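PDB 2QGM: succinoglycan biosynthesis protein from Bacillus cereus ATCC 14579, which is of unproven function but, as a member of the erythromycin esterase family, may act as a hydrolase. Local coordinates for residues A[46-52]-A[382-388]; A[76-82]-A[301-307]; A[336-340]-A[429-433]. One frame throughout, in Å; residues are numbered along the deposited sequence.

Contact 1: A[46-52]-A[382-388]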
loop_
_atom_site.group_PDB
_atom_site.type_symbol
_atom_site.label_atom_id
_atom_site.label_comp_id
_atom_site.label_asym_id
_atom_site.label_seq_id
_atom_site.Cartn_x
_atom_site.Cartn_y
_atom_site.Cartn_z
ATOM N N GLN A 46 24.071 -3.724 -13.908
ATOM C CA GLN A 46 23.593 -4.068 -15.246
ATOM C C GLN A 46 23.672 -5.576 -15.496
ATOM O O GLN A 46 22.737 -6.183 -16.022
ATOM C CB GLN A 46 24.445 -3.342 -16.285
ATOM C CG GLN A 46 24.170 -3.717 -17.733
ATOM C CD GLN A 46 25.297 -3.257 -18.648
ATOM O OE1 GLN A 46 25.914 -2.224 -18.401
ATOM N NE2 GLN A 46 25.565 -4.015 -19.704
ATOM N N SER A 47 24.799 -6.170 -15.120
ATOM C CA SER A 47 25.025 -7.595 -15.316
ATOM C C SER A 47 24.117 -8.481 -14.471
ATOM O O SER A 47 23.816 -9.615 -14.836
ATOM C CB SER A 47 26.488 -7.934 -15.013
ATOM O OG SER A 47 26.718 -9.329 -15.122
ATOM N N GLN A 48 23.669 -7.959 -13.338
ATOM C CA GLN A 48 22.821 -8.737 -12.447
ATOM C C GLN A 48 21.344 -8.364 -12.498
ATOM O O GLN A 48 20.518 -8.999 -11.838
ATOM C CB GLN A 48 23.367 -8.616 -11.024
ATOM C CG GLN A 48 24.778 -9.189 -10.895
ATOM C CD GLN A 48 25.387 -8.977 -9.528
ATOM O OE1 GLN A 48 26.142 -8.023 -9.305
ATOM N NE2 GLN A 48 25.066 -9.866 -8.600
ATOM N N ALA A 49 21.011 -7.357 -13.299
ATOM C CA ALA A 49 19.625 -6.910 -13.427
ATOM C C ALA A 49 18.862 -7.731 -14.478
ATOM O O ALA A 49 19.467 -8.342 -15.360
ATOM C CB ALA A 49 19.595 -5.412 -13.801
ATOM N N ASN A 50 17.535 -7.761 -14.355
ATOM C CA ASN A 50 16.678 -8.458 -15.309
ATOM C C ASN A 50 15.822 -7.367 -15.934
ATOM O O ASN A 50 14.901 -6.847 -15.297
ATOM C CB ASN A 50 15.790 -9.481 -14.602
ATOM C CG ASN A 50 16.590 -10.577 -13.939
ATOM O OD1 ASN A 50 17.186 -11.426 -14.614
ATOM N ND2 ASN A 50 16.624 -10.563 -12.617
ATOM N N PRO A 51 16.119 -6.990 -17.184
ATOM C CA PRO A 51 15.349 -5.939 -17.846
ATOM C C PRO A 51 13.885 -6.238 -18.134
ATOM O O PRO A 51 13.500 -7.374 -18.421
ATOM C CB PRO A 51 16.143 -5.688 -19.122
ATOM C CG PRO A 51 16.657 -7.048 -19.453
ATOM C CD PRO A 51 17.126 -7.560 -18.099
ATOM N N LEU A 52 13.071 -5.191 -18.048
ATOM C CA LEU A 52 11.648 -5.292 -18.326
ATOM C C LEU A 52 11.432 -4.682 -19.709
ATOM O O LEU A 52 12.053 -3.673 -20.063
ATOM C CB LEU A 52 10.855 -4.537 -17.258
ATOM C CG LEU A 52 11.043 -5.093 -15.840
ATOM C CD1 LEU A 52 10.307 -4.205 -14.860
ATOM C CD2 LEU A 52 10.546 -6.528 -15.763
ATOM N N PRO A 382 22.235 0.691 -18.495
ATOM C CA PRO A 382 21.678 0.694 -19.849
ATOM C C PRO A 382 20.368 -0.043 -20.103
ATOM O O PRO A 382 20.197 -0.662 -21.145
ATOM C CB PRO A 382 22.838 0.167 -20.699
ATOM C CG PRO A 382 23.511 -0.784 -19.793
ATOM C CD PRO A 382 23.525 -0.024 -18.466
ATOM N N TYR A 383 19.452 0.022 -19.141
ATOM C CA TYR A 383 18.129 -0.576 -19.286
ATOM C C TYR A 383 17.153 0.505 -18.853
ATOM O O TYR A 383 17.328 1.095 -17.789
ATOM C CB TYR A 383 17.933 -1.786 -18.376
ATOM C CG TYR A 383 18.676 -3.032 -18.786
ATOM C CD1 TYR A 383 18.669 -3.474 -20.106
ATOM C CD2 TYR A 383 19.343 -3.802 -17.840
ATOM C CE1 TYR A 383 19.307 -4.654 -20.472
ATOM C CE2 TYR A 383 19.984 -4.977 -18.192
ATOM C CZ TYR A 383 19.963 -5.402 -19.506
ATOM O OH TYR A 383 20.595 -6.578 -19.840
ATOM N N LYS A 384 16.144 0.775 -19.672
ATOM C CA LYS A 384 15.150 1.789 -19.330
ATOM C C LYS A 384 14.311 1.339 -18.137
ATOM O O LYS A 384 13.866 2.161 -17.342
ATOM C CB LYS A 384 14.246 2.071 -20.529
ATOM C CG LYS A 384 14.905 2.908 -21.620
ATOM C CD LYS A 384 14.099 2.829 -22.904
ATOM C CE LYS A 384 14.594 3.826 -23.934
ATOM N NZ LYS A 384 16.067 3.748 -24.113
HETATM N N MSE A 385 14.096 0.031 -18.021
HETATM C CA MSE A 385 13.327 -0.535 -16.912
HETATM C C MSE A 385 13.878 -1.903 -16.557
HETATM O O MSE A 385 14.224 -2.686 -17.438
HETATM C CB MSE A 385 11.863 -0.700 -17.293
HETATM C CG MSE A 385 11.203 0.555 -17.773
HETATM SE SE MSE A 385 9.420 0.127 -18.285
HETATM C CE MSE A 385 9.759 -0.655 -20.006
ATOM N N PHE A 386 13.953 -2.203 -15.267
ATOM C CA PHE A 386 14.472 -3.488 -14.859
ATOM C C PHE A 386 14.169 -3.855 -13.413
ATOM O O PHE A 386 13.810 -2.998 -12.600
ATOM C CB PHE A 386 15.987 -3.544 -15.073
ATOM C CG PHE A 386 16.749 -2.466 -14.361
ATOM C CD1 PHE A 386 16.901 -1.205 -14.941
ATOM C CD2 PHE A 386 17.343 -2.716 -13.123
ATOM C CE1 PHE A 386 17.638 -0.205 -14.305
ATOM C CE2 PHE A 386 18.083 -1.723 -12.474
ATOM C CZ PHE A 386 18.232 -0.464 -13.066
ATOM N N LEU A 387 14.293 -5.146 -13.116
ATOM C CA LEU A 387 14.089 -5.665 -11.775
ATOM C C LEU A 387 15.476 -5.923 -11.238
ATOM O O LEU A 387 16.376 -6.292 -11.991
ATOM C CB LEU A 387 13.349 -7.002 -11.800
ATOM C CG LEU A 387 11.931 -7.033 -12.351
ATOM C CD1 LEU A 387 11.514 -8.469 -12.610
ATOM C CD2 LEU A 387 11.006 -6.372 -11.357
ATOM N N LEU A 388 15.647 -5.739 -9.937
ATOM C CA LEU A 388 16.930 -5.989 -9.304
ATOM C C LEU A 388 16.675 -6.656 -7.955
ATOM O O LEU A 388 16.012 -6.080 -7.096
ATOM C CB LEU A 388 17.694 -4.674 -9.110
ATOM C CG LEU A 388 19.132 -4.845 -8.629
ATOM C CD1 LEU A 388 19.893 -5.591 -9.715
ATOM C CD2 LEU A 388 19.794 -3.496 -8.333
#
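Three nearly straight main-chain hydrogen bonds carry this contact. Asn50 N donates to Leu387 O at 3.0 Å and Leu387 N returns the favour to Asn50 O at 2.8 Å, the reciprocal couple that makes an antiparallel hydrogen-bonded pair. Two residues further along, Leu52 N donates to Met385 O at 2.8 Å. Between these bonds Pro51 and Phe386 form the non-hydrogen-bonded pair, their CA atoms only 4.0 Å apart, and Pro51 CA adds a CA-H...O contact of 3.5 Å to Met385 O.

Packing spreads over both faces of this short ladder. On the face of Pro51 and Phe386, Pro51 CB sits above the Tyr383 ring, 3.5 Å from its centroid and 12° off the normal, a clear CH-pi interaction. Gln46 O approaches the edge of the same ring, 3.7 Å from Tyr383 CE2. Ala49 CB fills the space nearby, 3.6 Å from Phe386 CD2 and 4.1 Å from Leu388 CD1. On the other face, that of Asn50 and Leu387, Leu52 CD2 packs on Leu387 CG at 3.7 Å, and both Asn50 and Leu387 touch helix 65-71 through Met70. Phe386, meanwhile, meets the ring of His435 in the next strand.

The chemistry is thus backbone pairing dressed with apolar and CH-pi contacts. It illustrates how proline can be accommodated in a strand at the border of a sheet: in a non-hydrogen-bonded pair residue 51 would direct an amide hydrogen away from strand 385-389, so its absence costs this pairing nothing.

Contact 2: A[76-82]-A[301-307]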
loop_
_atom_site.group_PDB
_atom_site.type_symbol
_atom_site.label_atom_id
_atom_site.label_comp_id
_atom_site.label_asym_id
_atom_site.label_seq_id
_atom_site.Cartn_x
_atom_site.Cartn_y
_atom_site.Cartn_z
ATOM N N TYR A 76 3.192 -13.064 1.250
ATOM C CA TYR A 76 2.936 -11.624 1.308
ATOM C C TYR A 76 3.938 -10.857 0.460
ATOM O O TYR A 76 5.150 -11.035 0.610
ATOM C CB TYR A 76 3.043 -11.075 2.729
ATOM C CG TYR A 76 2.020 -11.596 3.700
ATOM C CD1 TYR A 76 2.151 -12.862 4.262
ATOM C CD2 TYR A 76 0.958 -10.798 4.114
ATOM C CE1 TYR A 76 1.257 -13.318 5.222
ATOM C CE2 TYR A 76 0.053 -11.243 5.080
ATOM C CZ TYR A 76 0.216 -12.503 5.633
ATOM O OH TYR A 76 -0.618 -12.941 6.640
ATOM N N VAL A 77 3.443 -10.002 -0.431
ATOM C CA VAL A 77 4.333 -9.202 -1.271
ATOM C C VAL A 77 3.979 -7.724 -1.168
ATOM O O VAL A 77 2.839 -7.337 -1.429
ATOM C CB VAL A 77 4.262 -9.628 -2.767
ATOM C CG1 VAL A 77 4.997 -8.611 -3.638
ATOM C CG2 VAL A 77 4.886 -11.001 -2.959
ATOM N N GLY A 78 4.956 -6.904 -0.783
ATOM C CA GLY A 78 4.724 -5.472 -0.686
ATOM C C GLY A 78 5.132 -4.840 -2.000
ATOM O O GLY A 78 6.233 -5.088 -2.483
ATOM N N LEU A 79 4.249 -4.032 -2.583
ATOM C CA LEU A 79 4.515 -3.383 -3.864
ATOM C C LEU A 79 4.506 -1.871 -3.684
ATOM O O LEU A 79 3.445 -1.248 -3.639
ATOM C CB LEU A 79 3.440 -3.771 -4.886
ATOM C CG LEU A 79 3.155 -5.258 -5.096
ATOM C CD1 LEU A 79 1.865 -5.421 -5.896
ATOM C CD2 LEU A 79 4.330 -5.913 -5.816
ATOM N N GLY A 80 5.690 -1.279 -3.596
ATOM C CA GLY A 80 5.772 0.160 -3.399
ATOM C C GLY A 80 5.717 1.031 -4.642
ATOM O O GLY A 80 5.634 0.540 -5.769
ATOM N N GLU A 81 5.735 2.339 -4.412
ATOM C CA GLU A 81 5.738 3.342 -5.470
ATOM C C GLU A 81 6.595 4.506 -4.983
ATOM O O GLU A 81 6.440 4.984 -3.848
ATOM C CB GLU A 81 4.305 3.790 -5.810
ATOM C CG GLU A 81 3.421 4.065 -4.607
ATOM C CD GLU A 81 1.962 4.191 -4.994
ATOM O OE1 GLU A 81 1.470 3.312 -5.731
ATOM O OE2 GLU A 81 1.298 5.158 -4.556
ATOM N N ASN A 82 7.518 4.943 -5.838
ATOM C CA ASN A 82 8.433 6.021 -5.490
ATOM C C ASN A 82 7.733 7.346 -5.213
ATOM O O ASN A 82 8.196 8.142 -4.397
ATOM C CB ASN A 82 9.483 6.202 -6.589
ATOM C CG ASN A 82 10.815 6.662 -6.034
ATOM O OD1 ASN A 82 10.897 7.089 -4.881
ATOM N ND2 ASN A 82 11.868 6.575 -6.844
ATOM N N THR A 301 -1.295 -12.675 -0.442
ATOM C CA THR A 301 -1.590 -11.254 -0.296
ATOM C C THR A 301 -0.604 -10.246 -0.849
ATOM O O THR A 301 0.605 -10.340 -0.651
ATOM C CB THR A 301 -1.792 -10.914 1.183
ATOM O OG1 THR A 301 -2.807 -11.767 1.710
ATOM C CG2 THR A 301 -2.212 -9.460 1.356
HETATM N N MSE A 302 -1.158 -9.259 -1.541
HETATM C CA MSE A 302 -0.380 -8.180 -2.122
HETATM C C MSE A 302 -0.679 -6.910 -1.335
HETATM O O MSE A 302 -1.837 -6.614 -1.050
HETATM C CB MSE A 302 -0.778 -7.964 -3.579
HETATM C CG MSE A 302 -0.550 -9.160 -4.502
HETATM SE SE MSE A 302 -1.499 -8.923 -6.194
HETATM C CE MSE A 302 -3.257 -9.362 -5.551
ATOM N N VAL A 303 0.362 -6.172 -0.969
ATOM C CA VAL A 303 0.181 -4.918 -0.248
ATOM C C VAL A 303 0.652 -3.783 -1.162
ATOM O O VAL A 303 1.839 -3.658 -1.472
ATOM C CB VAL A 303 0.978 -4.898 1.074
ATOM C CG1 VAL A 303 0.847 -3.525 1.757
ATOM C CG2 VAL A 303 0.453 -5.993 1.989
ATOM N N TRP A 304 -0.305 -2.984 -1.614
ATOM C CA TRP A 304 -0.035 -1.853 -2.496
ATOM C C TRP A 304 0.005 -0.595 -1.642
ATOM O O TRP A 304 -0.993 -0.226 -1.020
ATOM C CB TRP A 304 -1.149 -1.740 -3.541
ATOM C CG TRP A 304 -1.064 -0.538 -4.447
ATOM C CD1 TRP A 304 -1.052 0.775 -4.076
ATOM C CD2 TRP A 304 -1.066 -0.550 -5.882
ATOM N NE1 TRP A 304 -1.055 1.583 -5.194
ATOM C CE2 TRP A 304 -1.063 0.792 -6.313
ATOM C CE3 TRP A 304 -1.073 -1.569 -6.844
ATOM C CZ2 TRP A 304 -1.068 1.147 -7.668
ATOM C CZ3 TRP A 304 -1.078 -1.218 -8.191
ATOM C CH2 TRP A 304 -1.076 0.129 -8.589
ATOM N N ALA A 305 1.152 0.072 -1.609
ATOM C CA ALA A 305 1.279 1.282 -0.802
ATOM C C ALA A 305 2.523 2.027 -1.233
ATOM O O ALA A 305 3.235 1.582 -2.125
ATOM C CB ALA A 305 1.379 0.904 0.676
ATOM N N HIS A 306 2.772 3.169 -0.612
ATOM C CA HIS A 306 3.957 3.939 -0.935
ATOM C C HIS A 306 5.185 3.159 -0.464
ATOM O O HIS A 306 5.082 2.319 0.426
ATOM C CB HIS A 306 3.921 5.287 -0.217
ATOM C CG HIS A 306 4.942 6.259 -0.717
ATOM N ND1 HIS A 306 6.288 6.146 -0.437
ATOM C CD2 HIS A 306 4.817 7.348 -1.514
ATOM C CE1 HIS A 306 6.946 7.119 -1.041
ATOM N NE2 HIS A 306 6.075 7.863 -1.702
ATOM N N ASN A 307 6.341 3.432 -1.064
ATOM C CA ASN A 307 7.591 2.786 -0.656
ATOM C C ASN A 307 7.738 2.879 0.857
ATOM O O ASN A 307 8.138 1.927 1.520
ATOM C CB ASN A 307 8.805 3.496 -1.262
ATOM C CG ASN A 307 9.121 3.045 -2.673
ATOM O OD1 ASN A 307 8.592 2.045 -3.165
ATOM N ND2 ASN A 307 10.020 3.775 -3.329
#
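Thr301 opens a parallel ladder: its O accepts Val77 N at 2.9 Å and lies 3.3 Å from Tyr76 CA. Met302 pairs with Val77, and its CB touches Leu79 CD1 at 4.3 Å. Val303 bonds in both directions, N to Val77 O at 2.8 Å and O from Leu79 N at 2.7 Å, the alternation expected of parallel strands. Trp304, paired with Leu79, shares the hydroxyl of Tyr140 with Glu81, whose carboxylate also forms a salt bridge with Lys93. Beyond it the pairing loosens, since Ala305 N gives Leu79 O only a weak bond of 3.3 Å. His306 lays a ring face against Glu81 O and serves as N-cap of helix 307-310, its ND1 bonded to Ile308 N and its NE2 bonded to Ile410 O. Asn307 N closes the series on Glu81 O at 3.2 Å, while its ND2 bonds to Ser341 O. Strand 76-79 has strand 336-344 as its other neighbour. Met302 packs on helix 87-104, and Val303, which points to the other face, meets helix 276-297.

Contact 3: A[336-340]-A[429-433]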
loop_
_atom_site.group_PDB
_atom_site.type_symbol
_atom_site.label_atom_id
_atom_site.label_comp_id
_atom_site.label_asym_id
_atom_site.label_seq_id
_atom_site.Cartn_x
_atom_site.Cartn_y
_atom_site.Cartn_z
ATOM N N TYR A 336 7.367 -12.503 3.905
ATOM C CA TYR A 336 7.010 -11.172 3.408
ATOM C C TYR A 336 8.155 -10.661 2.544
ATOM O O TYR A 336 9.260 -10.423 3.032
ATOM C CB TYR A 336 6.764 -10.186 4.558
ATOM C CG TYR A 336 6.563 -8.748 4.103
ATOM C CD1 TYR A 336 5.548 -8.416 3.208
ATOM C CD2 TYR A 336 7.368 -7.720 4.587
ATOM C CE1 TYR A 336 5.334 -7.098 2.809
ATOM C CE2 TYR A 336 7.161 -6.394 4.197
ATOM C CZ TYR A 336 6.137 -6.093 3.303
ATOM O OH TYR A 336 5.905 -4.794 2.907
ATOM N N VAL A 337 7.892 -10.513 1.251
ATOM C CA VAL A 337 8.899 -10.021 0.319
ATOM C C VAL A 337 8.537 -8.587 -0.055
ATOM O O VAL A 337 7.372 -8.279 -0.307
ATOM C CB VAL A 337 8.953 -10.885 -0.967
ATOM C CG1 VAL A 337 9.792 -10.192 -2.021
ATOM C CG2 VAL A 337 9.553 -12.254 -0.654
ATOM N N THR A 338 9.540 -7.714 -0.075
ATOM C CA THR A 338 9.335 -6.308 -0.410
ATOM C C THR A 338 9.925 -5.917 -1.744
ATOM O O THR A 338 11.100 -6.160 -2.007
ATOM C CB THR A 338 9.955 -5.368 0.646
ATOM O OG1 THR A 338 11.305 -5.768 0.917
ATOM C CG2 THR A 338 9.149 -5.395 1.919
ATOM N N ILE A 339 9.100 -5.293 -2.579
ATOM C CA ILE A 339 9.518 -4.832 -3.897
ATOM C C ILE A 339 9.345 -3.320 -3.943
ATOM O O ILE A 339 8.226 -2.825 -4.088
ATOM C CB ILE A 339 8.646 -5.451 -5.001
ATOM C CG1 ILE A 339 8.656 -6.970 -4.853
ATOM C CG2 ILE A 339 9.152 -5.012 -6.380
ATOM C CD1 ILE A 339 7.769 -7.694 -5.834
ATOM N N GLY A 340 10.452 -2.596 -3.822
ATOM C CA GLY A 340 10.408 -1.145 -3.850
ATOM C C GLY A 340 10.381 -0.573 -5.259
ATOM O O GLY A 340 10.779 -1.237 -6.218
ATOM N N GLN A 429 15.981 -1.428 2.996
ATOM C CA GLN A 429 14.576 -1.122 2.770
ATOM C C GLN A 429 13.839 -2.093 1.860
ATOM O O GLN A 429 12.698 -2.459 2.140
ATOM C CB GLN A 429 14.452 0.287 2.174
ATOM C CG GLN A 429 15.241 1.337 2.934
ATOM C CD GLN A 429 14.745 1.507 4.342
ATOM O OE1 GLN A 429 15.392 2.166 5.169
ATOM N NE2 GLN A 429 13.589 0.926 4.633
ATOM N N PHE A 430 14.490 -2.521 0.778
ATOM C CA PHE A 430 13.838 -3.394 -0.190
ATOM C C PHE A 430 14.604 -4.655 -0.585
ATOM O O PHE A 430 15.813 -4.614 -0.833
ATOM C CB PHE A 430 13.544 -2.599 -1.470
ATOM C CG PHE A 430 12.963 -1.220 -1.229
ATOM C CD1 PHE A 430 11.751 -1.056 -0.560
ATOM C CD2 PHE A 430 13.616 -0.085 -1.715
ATOM C CE1 PHE A 430 11.195 0.214 -0.384
ATOM C CE2 PHE A 430 13.070 1.190 -1.545
ATOM C CZ PHE A 430 11.853 1.342 -0.877
ATOM N N ASP A 431 13.895 -5.778 -0.670
ATOM C CA ASP A 431 14.519 -7.034 -1.079
ATOM C C ASP A 431 14.756 -6.937 -2.585
ATOM O O ASP A 431 15.803 -7.340 -3.099
ATOM C CB ASP A 431 13.580 -8.223 -0.810
ATOM C CG ASP A 431 13.321 -8.453 0.669
ATOM O OD1 ASP A 431 14.296 -8.505 1.445
ATOM O OD2 ASP A 431 12.140 -8.600 1.056
ATOM N N ILE A 432 13.758 -6.383 -3.266
ATOM C CA ILE A 432 13.735 -6.235 -4.713
ATOM C C ILE A 432 13.267 -4.836 -5.086
ATOM O O ILE A 432 12.556 -4.185 -4.325
ATOM C CB ILE A 432 12.722 -7.246 -5.323
ATOM C CG1 ILE A 432 13.111 -8.665 -4.943
ATOM C CG2 ILE A 432 12.660 -7.114 -6.845
ATOM C CD1 ILE A 432 11.991 -9.663 -5.120
ATOM N N ILE A 433 13.685 -4.367 -6.253
ATOM C CA ILE A 433 13.229 -3.074 -6.730
ATOM C C ILE A 433 12.934 -3.185 -8.213
ATOM O O ILE A 433 13.490 -4.040 -8.905
ATOM C CB ILE A 433 14.288 -1.936 -6.550
ATOM C CG1 ILE A 433 15.565 -2.269 -7.322
ATOM C CG2 ILE A 433 14.580 -1.718 -5.079
ATOM C CD1 ILE A 433 16.474 -1.076 -7.506
HETATM O O HOH W 1 10.661 -8.044 3.217
#
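Tyr336 begins the contact through water: one molecule donates to Tyr336 O at 2.8 Å and to Asp431 OD2 at 2.7 Å. Val337 contributes packing, its CG1 3.8 Å from Ile432 CD1. Thr338 is the hub. Its N bonds to Asp431 OD2 at 3.0 Å, its OG1 accepts Asp431 N at 3.0 Å, and its O accepts Ile432 N at 2.9 Å, so Asp431 and Thr338 embrace through side chain and backbone alike; Asp431 OD1 is held separately in a salt bridge to Lys312. Ile339 pairs with Ile432, CA to Ile432 O at 3.1 Å, and both side chains turn to helix 65-71. At Gly340, N bonds to Ile432 O at 2.7 Å and CA rests over the Phe430 ring, 3.6 Å from its centroid, a CH-pi contact; a CB there would clash with that ring. What results is the start of a parallel strand pair, entered just after helix 426-429, with helix 65-71 covering the face of Ile339 and Ile432, as in layered alpha/beta sheets.

In the fold
All three contacts belong to one mixed sheet and sample successive strands across it. Contacts 2 and 3 are the closest, their centres about 9 Å apart, and strands 76-79 and 336-344 join them directly: Gly78 N lies 2.8 Å from Val337 O. Contact 1, at the border, is about 16 Å from contact 3 between centres and meets it at Leu388 N and Ile433 O, 2.9 Å apart; its centre is about 20 Å from that of contact 2, with the nearest atoms about 9 Å apart. In sequence, contact 2 nests within the loop closed by contact 1, whereas contacts 1 and 3 interleave. No active site is established here, but contact 2 ends at C-terminal strand ends, where alpha/beta enzymes commonly place theirs.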